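Local coordinates for acyl-CoA synthetase (AMP-forming)/AMP-acid ligase II-like protein (Dyadobacter fermentans, PDB 4GS5), which probably acts as an AMP-forming ligase of the ANL superfamily, joining carboxylic acids such as medium-chain fatty acids to coenzyme A, at residues 278-290 with 335-349. Numbering follows the deposited sequence.
Sequences IGNAFFCWWEPDA and FAKTQTDKIDKRATF. With EDO (1,2-ethanediol), chain P.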
ATOM      1  N   ILE A 278      19.035  23.721  22.042  1.00 54.50           N
ATOM      2  CA  ILE A 278      19.772  24.150  20.867  1.00 48.67           C
ATOM      3  C   ILE A 278      18.779  24.505  19.774  1.00 49.79           C
ATOM      4  O   ILE A 278      18.020  23.649  19.314  1.00 46.70           O
ATOM      5  CB  ILE A 278      20.697  23.037  20.367  1.00 49.92           C
ATOM      6  CG1 ILE A 278      21.639  22.596  21.490  1.00 53.94           C
ATOM      7  CG2 ILE A 278      21.491  23.503  19.162  1.00 47.10           C
ATOM      8  CD1 ILE A 278      22.620  21.517  21.081  1.00 51.69           C
ATOM      9  N   GLY A 279      18.775  25.769  19.369  1.00 52.78           N
ATOM     10  CA  GLY A 279      17.820  26.256  18.392  1.00 54.20           C
ATOM     11  C   GLY A 279      18.309  26.109  16.964  1.00 52.90           C
ATOM     12  O   GLY A 279      17.540  26.293  16.023  1.00 52.79           O
ATOM     13  N   ASN A 280      19.590  25.785  16.804  1.00 46.70           N
ATOM     14  CA  ASN A 280      20.170  25.598  15.480  1.00 42.32           C
ATOM     15  C   ASN A 280      19.420  24.537  14.695  1.00 41.64           C
ATOM     16  O   ASN A 280      19.085  23.469  15.226  1.00 45.67           O
ATOM     17  CB  ASN A 280      21.633  25.173  15.587  1.00 41.05           C
ATOM     18  CG  ASN A 280      22.443  26.084  16.474  1.00 49.22           C
ATOM     19  OD1 ASN A 280      22.194  26.180  17.677  1.00 54.45           O
ATOM     20  ND2 ASN A 280      23.435  26.744  15.891  1.00 45.66           N
ATOM     21  N   ALA A 281      19.159  24.813  13.426  1.00 37.33           N
ATOM     22  CA  ALA A 281      18.540  23.802  12.582  1.00 41.48           C
ATOM     23  C   ALA A 281      19.582  22.715  12.331  1.00 38.55           C
ATOM     24  O   ALA A 281      20.782  22.956  12.476  1.00 35.79           O
ATOM     25  CB  ALA A 281      18.056  24.414  11.274  1.00 46.53           C
ATOM     26  N   PHE A 282      19.131  21.519  11.967  1.00 31.54           N
ATOM     27  CA  PHE A 282      20.058  20.438  11.684  1.00 33.48           C
ATOM     28  C   PHE A 282      19.360  19.400  10.818  1.00 32.44           C
ATOM     29  O   PHE A 282      18.132  19.371  10.721  1.00 28.95           O
ATOM     30  CB  PHE A 282      20.498  19.767  12.989  1.00 32.87           C
ATOM     31  CG  PHE A 282      19.421  18.903  13.596  1.00 36.87           C
ATOM     32  CD1 PHE A 282      19.364  17.543  13.323  1.00 37.88           C
ATOM     33  CD2 PHE A 282      18.430  19.465  14.395  1.00 43.71           C
ATOM     34  CE1 PHE A 282      18.351  16.743  13.859  1.00 36.12           C
ATOM     35  CE2 PHE A 282      17.409  18.672  14.930  1.00 45.69           C
ATOM     36  CZ  PHE A 282      17.379  17.307  14.661  1.00 39.43           C
ATOM     37  N   PHE A 283      20.149  18.537  10.193  1.00 30.19           N
ATOM     38  CA  PHE A 283      19.594  17.344   9.569  1.00 32.49           C
ATOM     39  C   PHE A 283      20.666  16.274   9.497  1.00 33.30           C
ATOM     40  O   PHE A 283      21.852  16.563   9.275  1.00 31.25           O
ATOM     41  CB  PHE A 283      18.990  17.638   8.176  1.00 31.08           C
ATOM     42  CG  PHE A 283      19.980  18.195   7.177  1.00 33.04           C
ATOM     43  CD1 PHE A 283      20.707  17.344   6.346  1.00 29.40           C
ATOM     44  CD2 PHE A 283      20.182  19.562   7.070  1.00 31.26           C
ATOM     45  CE1 PHE A 283      21.609  17.844   5.430  1.00 27.84           C
ATOM     46  CE2 PHE A 283      21.098  20.079   6.154  1.00 33.33           C
ATOM     47  CZ  PHE A 283      21.805  19.220   5.324  1.00 28.25           C
ATOM     48  N   CYS A 284      20.252  15.038   9.730  1.00 32.25           N
ATOM     49  CA  CYS A 284      21.131  13.912   9.493  1.00 33.05           C
ATOM     50  C   CYS A 284      21.269  13.703   7.998  1.00 29.95           C
ATOM     51  O   CYS A 284      20.339  13.956   7.233  1.00 23.92           O
ATOM     52  CB  CYS A 284      20.581  12.655  10.161  1.00 35.81           C
ATOM     53  SG  CYS A 284      20.857  12.676  11.930  1.00 42.91           S
ATOM     54  N   TRP A 285      22.444  13.244   7.591  1.00 26.45           N
ATOM     55  CA  TRP A 285      22.698  12.964   6.192  1.00 29.52           C
ATOM     56  C   TRP A 285      23.729  11.843   6.125  1.00 28.98           C
ATOM     57  O   TRP A 285      23.931  11.121   7.104  1.00 26.98           O
ATOM     58  CB  TRP A 285      23.209  14.222   5.490  1.00 28.73           C
ATOM     59  CG  TRP A 285      23.014  14.223   4.003  1.00 36.35           C
ATOM     60  CD1 TRP A 285      23.989  14.329   3.043  1.00 37.36           C
ATOM     61  CD2 TRP A 285      21.769  14.130   3.301  1.00 32.68           C
ATOM     62  NE1 TRP A 285      23.423  14.300   1.794  1.00 37.23           N
ATOM     63  CE2 TRP A 285      22.062  14.182   1.922  1.00 36.66           C
ATOM     64  CE3 TRP A 285      20.435  14.027   3.702  1.00 33.07           C
ATOM     65  CZ2 TRP A 285      21.065  14.126   0.939  1.00 41.10           C
ATOM     66  CZ3 TRP A 285      19.444  13.965   2.722  1.00 36.79           C
ATOM     67  CH2 TRP A 285      19.766  14.015   1.359  1.00 38.28           C
ATOM     68  N   TRP A 286      24.361  11.670   4.971  1.00 26.36           N
ATOM     69  CA  TRP A 286      25.312  10.572   4.831  1.00 25.78           C
ATOM     70  C   TRP A 286      26.362  10.900   3.798  1.00 30.13           C
ATOM     71  O   TRP A 286      26.204  11.824   2.991  1.00 30.29           O
ATOM     72  CB  TRP A 286      24.599   9.288   4.428  1.00 26.21           C
ATOM     73  CG  TRP A 286      23.952   9.412   3.101  1.00 25.97           C
ATOM     74  CD1 TRP A 286      22.697   9.917   2.842  1.00 30.17           C
ATOM     75  CD2 TRP A 286      24.511   9.053   1.831  1.00 33.27           C
ATOM     76  NE1 TRP A 286      22.450   9.885   1.491  1.00 34.71           N
ATOM     77  CE2 TRP A 286      23.543   9.362   0.847  1.00 34.91           C
ATOM     78  CE3 TRP A 286      25.737   8.507   1.427  1.00 35.59           C
ATOM     79  CZ2 TRP A 286      23.762   9.143  -0.516  1.00 36.45           C
ATOM     80  CZ3 TRP A 286      25.954   8.288   0.077  1.00 37.27           C
ATOM     81  CH2 TRP A 286      24.968   8.608  -0.884  1.00 37.77           C
ATOM     82  N   GLU A 287      27.445  10.142   3.816  1.00 32.69           N
ATOM     83  CA  GLU A 287      28.432  10.287   2.757  1.00 36.01           C
ATOM     84  C   GLU A 287      29.029   8.931   2.428  1.00 33.31           C
ATOM     85  O   GLU A 287      28.957   8.000   3.235  1.00 29.36           O
ATOM     86  CB  GLU A 287      29.509  11.309   3.129  1.00 39.06           C
ATOM     87  CG  GLU A 287      30.356  10.925   4.317  1.00 44.94           C
ATOM     88  CD  GLU A 287      31.426  11.962   4.601  1.00 55.82           C
ATOM     89  OE1 GLU A 287      31.250  12.757   5.547  1.00 53.56           O
ATOM     90  OE2 GLU A 287      32.441  11.988   3.868  1.00 64.68           O
ATOM     91  N   PRO A 288      29.564   8.798   1.214  1.00 35.56           N
ATOM     92  CA  PRO A 288      30.173   7.527   0.841  1.00 36.41           C
ATOM     93  C   PRO A 288      31.310   7.221   1.807  1.00 37.15           C
ATOM     94  O   PRO A 288      32.015   8.131   2.239  1.00 38.95           O
ATOM     95  CB  PRO A 288      30.726   7.803  -0.558  1.00 43.00           C
ATOM     96  CG  PRO A 288      29.896   8.944  -1.086  1.00 46.95           C
ATOM     97  CD  PRO A 288      29.567   9.780   0.116  1.00 42.26           C
ATOM     98  N   ASP A 289      31.464   5.953   2.164  1.00 37.27           N
ATOM     99  CA  ASP A 289      32.550   5.522   3.031  1.00 33.29           C
ATOM    100  C   ASP A 289      32.999   4.132   2.596  1.00 35.00           C
ATOM    101  O   ASP A 289      32.175   3.219   2.513  1.00 34.18           O
ATOM    102  CB  ASP A 289      32.089   5.477   4.501  1.00 31.17           C
ATOM    103  CG  ASP A 289      33.239   5.121   5.457  1.00 34.71           C
ATOM    104  OD1 ASP A 289      33.208   4.044   6.101  1.00 31.41           O
ATOM    105  OD2 ASP A 289      34.188   5.923   5.529  1.00 38.80           O
ATOM    106  N   ALA A 290      34.301   3.960   2.359  1.00 35.90           N
ATOM    107  CA  ALA A 290      34.823   2.686   1.879  1.00 34.49           C
ATOM    108  C   ALA A 290      34.474   1.549   2.827  1.00 35.11           C
ATOM    109  O   ALA A 290      34.128   0.453   2.387  1.00 37.88           O
ATOM    110  CB  ALA A 290      36.346   2.752   1.645  1.00 35.28           C
ATOM    111  N   PHE A 335      22.071  27.041   5.554  1.00 45.20           N
ATOM    112  CA  PHE A 335      21.509  25.938   4.784  1.00 44.99           C
ATOM    113  C   PHE A 335      20.973  26.475   3.467  1.00 47.60           C
ATOM    114  O   PHE A 335      20.354  27.527   3.438  1.00 46.69           O
ATOM    115  CB  PHE A 335      20.376  25.251   5.543  1.00 40.59           C
ATOM    116  CG  PHE A 335      20.840  24.361   6.662  1.00 43.23           C
ATOM    117  CD1 PHE A 335      22.197  24.108   6.861  1.00 43.22           C
ATOM    118  CD2 PHE A 335      19.914  23.759   7.508  1.00 42.21           C
ATOM    119  CE1 PHE A 335      22.623  23.280   7.899  1.00 40.14           C
ATOM    120  CE2 PHE A 335      20.328  22.930   8.544  1.00 41.77           C
ATOM    121  CZ  PHE A 335      21.687  22.692   8.741  1.00 40.25           C
ATOM    122  N   ALA A 336      21.217  25.743   2.386  1.00 54.35           N
ATOM    123  CA  ALA A 336      20.631  26.062   1.092  1.00 56.51           C
ATOM    124  C   ALA A 336      19.140  25.797   1.137  1.00 54.71           C
ATOM    125  O   ALA A 336      18.688  24.830   1.753  1.00 51.21           O
ATOM    126  CB  ALA A 336      21.274  25.234  -0.005  1.00 59.39           C
ATOM    127  N   LYS A 337      18.368  26.659   0.484  1.00 57.12           N
ATOM    128  CA  LYS A 337      16.924  26.506   0.508  1.00 58.83           C
ATOM    129  C   LYS A 337      16.318  26.466  -0.888  1.00 58.45           C
ATOM    130  O   LYS A 337      16.793  27.142  -1.803  1.00 62.34           O
ATOM    131  CB  LYS A 337      16.283  27.599   1.360  1.00 62.66           C
ATOM    132  CG  LYS A 337      15.806  27.086   2.700  1.00 64.20           C
ATOM    133  CD  LYS A 337      16.189  28.024   3.818  1.00 68.52           C
ATOM    134  CE  LYS A 337      15.980  27.352   5.165  1.00 70.94           C
ATOM    135  NZ  LYS A 337      16.537  28.171   6.276  1.00 74.72           N
ATOM    136  N   THR A 338      15.283  25.650  -1.040  1.00 54.97           N
ATOM    137  CA  THR A 338      14.566  25.532  -2.303  1.00 62.49           C
ATOM    138  C   THR A 338      13.740  26.789  -2.557  1.00 67.34           C
ATOM    139  O   THR A 338      13.859  27.777  -1.829  1.00 61.73           O
ATOM    140  CB  THR A 338      13.617  24.333  -2.285  1.00 60.79           C
ATOM    141  OG1 THR A 338      12.526  24.611  -1.401  1.00 61.61           O
ATOM    142  CG2 THR A 338      14.351  23.075  -1.817  1.00 59.48           C
ATOM    143  N   GLN A 339      12.902  26.755  -3.588  1.00 74.17           N
ATOM    144  CA  GLN A 339      12.040  27.895  -3.883  1.00 82.00           C
ATOM    145  C   GLN A 339      10.815  27.897  -2.976  1.00 79.61           C
ATOM    146  O   GLN A 339      10.115  28.903  -2.848  1.00 83.62           O
ATOM    147  CB  GLN A 339      11.608  27.883  -5.346  1.00 90.91           C
ATOM    148  CG  GLN A 339      12.472  28.728  -6.251  1.00 97.71           C
ATOM    149  CD  GLN A 339      11.767  29.080  -7.544  1.00103.20           C
ATOM    150  OE1 GLN A 339      11.624  30.255  -7.887  1.00107.35           O
ATOM    151  NE2 GLN A 339      11.316  28.060  -8.268  1.00102.32           N
ATOM    152  N   THR A 340      10.565  26.753  -2.353  1.00 72.28           N
ATOM    153  CA  THR A 340       9.461  26.604  -1.421  1.00 69.05           C
ATOM    154  C   THR A 340       9.917  26.825   0.032  1.00 64.00           C
ATOM    155  O   THR A 340       9.149  26.606   0.972  1.00 59.98           O
ATOM    156  CB  THR A 340       8.839  25.214  -1.564  1.00 73.43           C
ATOM    157  OG1 THR A 340       9.874  24.226  -1.484  1.00 78.35           O
ATOM    158  CG2 THR A 340       8.138  25.086  -2.912  1.00 76.95           C
ATOM    159  N   ASP A 341      11.164  27.270   0.191  1.00 60.04           N
ATOM    160  CA  ASP A 341      11.787  27.546   1.490  1.00 58.70           C
ATOM    161  C   ASP A 341      12.059  26.290   2.317  1.00 54.20           C
ATOM    162  O   ASP A 341      12.047  26.319   3.553  1.00 51.36           O
ATOM    163  CB  ASP A 341      10.995  28.557   2.319  1.00 61.66           C
ATOM    164  CG  ASP A 341      11.867  29.256   3.356  1.00 62.64           C
ATOM    165  OD1 ASP A 341      13.081  29.400   3.091  1.00 59.34           O
ATOM    166  OD2 ASP A 341      11.354  29.662   4.422  1.00 63.66           O
ATOM    167  N   LYS A 342      12.305  25.188   1.625  1.00 50.65           N
ATOM    168  CA  LYS A 342      12.675  23.956   2.288  1.00 48.53           C
ATOM    169  C   LYS A 342      14.189  23.788   2.196  1.00 45.81           C
ATOM    170  O   LYS A 342      14.817  24.230   1.226  1.00 48.82           O
ATOM    171  CB  LYS A 342      11.940  22.782   1.640  1.00 48.25           C
ATOM    172  CG  LYS A 342      10.434  23.011   1.558  1.00 50.74           C
ATOM    173  CD  LYS A 342       9.728  21.896   0.820  1.00 50.02           C
ATOM    174  CE  LYS A 342       8.229  22.190   0.702  1.00 51.25           C
ATOM    175  NZ  LYS A 342       7.515  21.069   0.008  1.00 51.84           N
ATOM    176  N   ILE A 343      14.779  23.179   3.216  1.00 45.43           N
ATOM    177  CA  ILE A 343      16.202  22.884   3.180  1.00 42.54           C
ATOM    178  C   ILE A 343      16.497  22.023   1.960  1.00 40.90           C
ATOM    179  O   ILE A 343      15.927  20.947   1.800  1.00 41.63           O
ATOM    180  CB  ILE A 343      16.654  22.128   4.452  1.00 44.99           C
ATOM    181  CG1 ILE A 343      16.410  22.988   5.692  1.00 49.26           C
ATOM    182  CG2 ILE A 343      18.140  21.740   4.368  1.00 40.79           C
ATOM    183  CD1 ILE A 343      16.467  22.211   6.989  1.00 47.23           C
ATOM    184  N   ASP A 344      17.368  22.505   1.082  1.00 44.47           N
ATOM    185  CA  ASP A 344      17.913  21.635   0.056  1.00 48.82           C
ATOM    186  C   ASP A 344      19.086  20.916   0.703  1.00 47.49           C
ATOM    187  O   ASP A 344      20.193  21.458   0.762  1.00 51.43           O
ATOM    188  CB  ASP A 344      18.392  22.442  -1.144  1.00 53.91           C
ATOM    189  CG  ASP A 344      18.724  21.565  -2.345  1.00 57.24           C
ATOM    190  OD1 ASP A 344      19.143  20.402  -2.155  1.00 54.61           O
ATOM    191  OD2 ASP A 344      18.575  22.046  -3.485  1.00 57.39           O
ATOM    192  N   LYS A 345      18.844  19.709   1.205  1.00 47.03           N
ATOM    193  CA  LYS A 345      19.875  18.978   1.937  1.00 45.89           C
ATOM    194  C   LYS A 345      21.037  18.580   1.043  1.00 46.42           C
ATOM    195  O   LYS A 345      22.198  18.781   1.401  1.00 42.56           O
ATOM    196  CB  LYS A 345      19.282  17.759   2.634  1.00 42.79           C
ATOM    197  CG  LYS A 345      18.246  18.141   3.679  1.00 44.18           C
ATOM    198  CD  LYS A 345      17.618  16.924   4.323  1.00 42.60           C
ATOM    199  CE  LYS A 345      16.447  17.337   5.216  1.00 41.62           C
ATOM    200  NZ  LYS A 345      15.718  16.156   5.736  1.00 37.03           N
ATOM    201  N   ARG A 346      20.717  18.028  -0.121  1.00 50.22           N
ATOM    202  CA  ARG A 346      21.722  17.651  -1.107  1.00 54.13           C
ATOM    203  C   ARG A 346      22.631  18.827  -1.500  1.00 50.03           C
ATOM    204  O   ARG A 346      23.856  18.692  -1.519  1.00 47.86           O
ATOM    205  CB  ARG A 346      21.042  17.043  -2.335  1.00 62.72           C
ATOM    206  CG  ARG A 346      21.976  16.673  -3.471  1.00 71.55           C
ATOM    207  CD  ARG A 346      21.398  15.515  -4.265  1.00 77.42           C
ATOM    208  NE  ARG A 346      21.300  14.320  -3.428  1.00 80.11           N
ATOM    209  CZ  ARG A 346      22.242  13.382  -3.354  1.00 81.71           C
ATOM    210  NH1 ARG A 346      22.083  12.331  -2.558  1.00 74.77           N
ATOM    211  NH2 ARG A 346      23.346  13.493  -4.085  1.00 87.52           N
ATOM    212  N   ALA A 347      22.039  19.978  -1.803  1.00 49.01           N
ATOM    213  CA  ALA A 347      22.825  21.151  -2.198  1.00 52.63           C
ATOM    214  C   ALA A 347      23.657  21.656  -1.024  1.00 55.94           C
ATOM    215  O   ALA A 347      24.836  21.994  -1.179  1.00 54.45           O
ATOM    216  CB  ALA A 347      21.924  22.259  -2.726  1.00 56.06           C
ATOM    217  N   THR A 348      23.035  21.688   0.153  1.00 54.90           N
ATOM    218  CA  THR A 348      23.726  22.063   1.383  1.00 51.61           C
ATOM    219  C   THR A 348      24.968  21.208   1.590  1.00 49.97           C
ATOM    220  O   THR A 348      26.028  21.721   1.965  1.00 50.83           O
ATOM    221  CB  THR A 348      22.802  21.945   2.623  1.00 41.05           C
ATOM    222  OG1 THR A 348      21.743  22.907   2.527  1.00 44.35           O
ATOM    223  CG2 THR A 348      23.579  22.202   3.908  1.00 41.97           C
ATOM    224  N   PHE A 349      24.848  19.907   1.348  1.00 44.85           N
ATOM    225  CA  PHE A 349      25.968  19.013   1.621  1.00 44.66           C
ATOM    226  C   PHE A 349      27.132  19.231   0.656  1.00 52.22           C
ATOM    227  O   PHE A 349      28.280  19.312   1.083  1.00 56.34           O
ATOM    228  CB  PHE A 349      25.538  17.543   1.650  1.00 41.53           C
ATOM    229  CG  PHE A 349      26.519  16.657   2.344  1.00 42.41           C
ATOM    230  CD1 PHE A 349      26.647  16.700   3.721  1.00 43.40           C
ATOM    231  CD2 PHE A 349      27.334  15.804   1.624  1.00 46.00           C
ATOM    232  CE1 PHE A 349      27.559  15.905   4.371  1.00 46.04           C
ATOM    233  CE2 PHE A 349      28.259  14.995   2.269  1.00 50.03           C
ATOM    234  CZ  PHE A 349      28.373  15.045   3.645  1.00 51.45           C
TER
HETATM  235  C1  EDO P 415      14.738  21.387  11.316  1.00 52.27           C
HETATM  236  O1  EDO P 415      15.924  21.272  12.123  1.00 56.57           O
HETATM  237  C2  EDO P 415      14.726  22.711  10.565  1.00 42.01           C
HETATM  238  O2  EDO P 415      14.608  23.742  11.539  1.00 45.09           O
HETATM  239  O   HOH W   1      17.683  14.161   7.432  1.00 39.55           O
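Thr348 OG1 works in both directions: it accepts from Ala336 N at 2.9 Å and donates to Asp344 O at 2.8 Å. Asp344 O also takes Thr348 N on the opposite face of its carbonyl, and Asp344 OD1 caps the new helix through Ala347 N. With its hydroxyl turned to these partners, Thr348 presents CG2 to the strand, 3.7 Å from Phe283 CZ and in the plane of that ring.

Phe283 sits at the middle of the interface. Its edge points into the face of Phe335, centroids 5.0 Å apart and planes at 66°, while Lys345 CG lies 3.7 Å from the centroid of the Phe283 ring, over its face, a CH-pi contact. Lys345 has CG beside its backbone N (chi1 -63°) and then runs extended across the Phe283 ring; its CB also covers the six-membered ring of Trp285, and NZ reaches a water that donates to Cys284 O. Farther along, Trp285 CD1 comes to 3.5 Å from Phe349 CG, over the face but toward the rim, with the two rings oblique to each other; Phe349 also meets Tyr330 edge-to-face. Without the Phe283 ring, as with an alanine here, a gap would probably open between Phe335, Thr348 and Lys345, and Lys345 CG would lose the face beneath it while CB kept only that of Trp285.

Thus the helix and its preceding loop cover one side of edge strand 282-289 in the small C-terminal domain; no direct hydrogen bond links the two segments, so aromatic and aliphatic contacts dominate while the polar bonds shape the helix start.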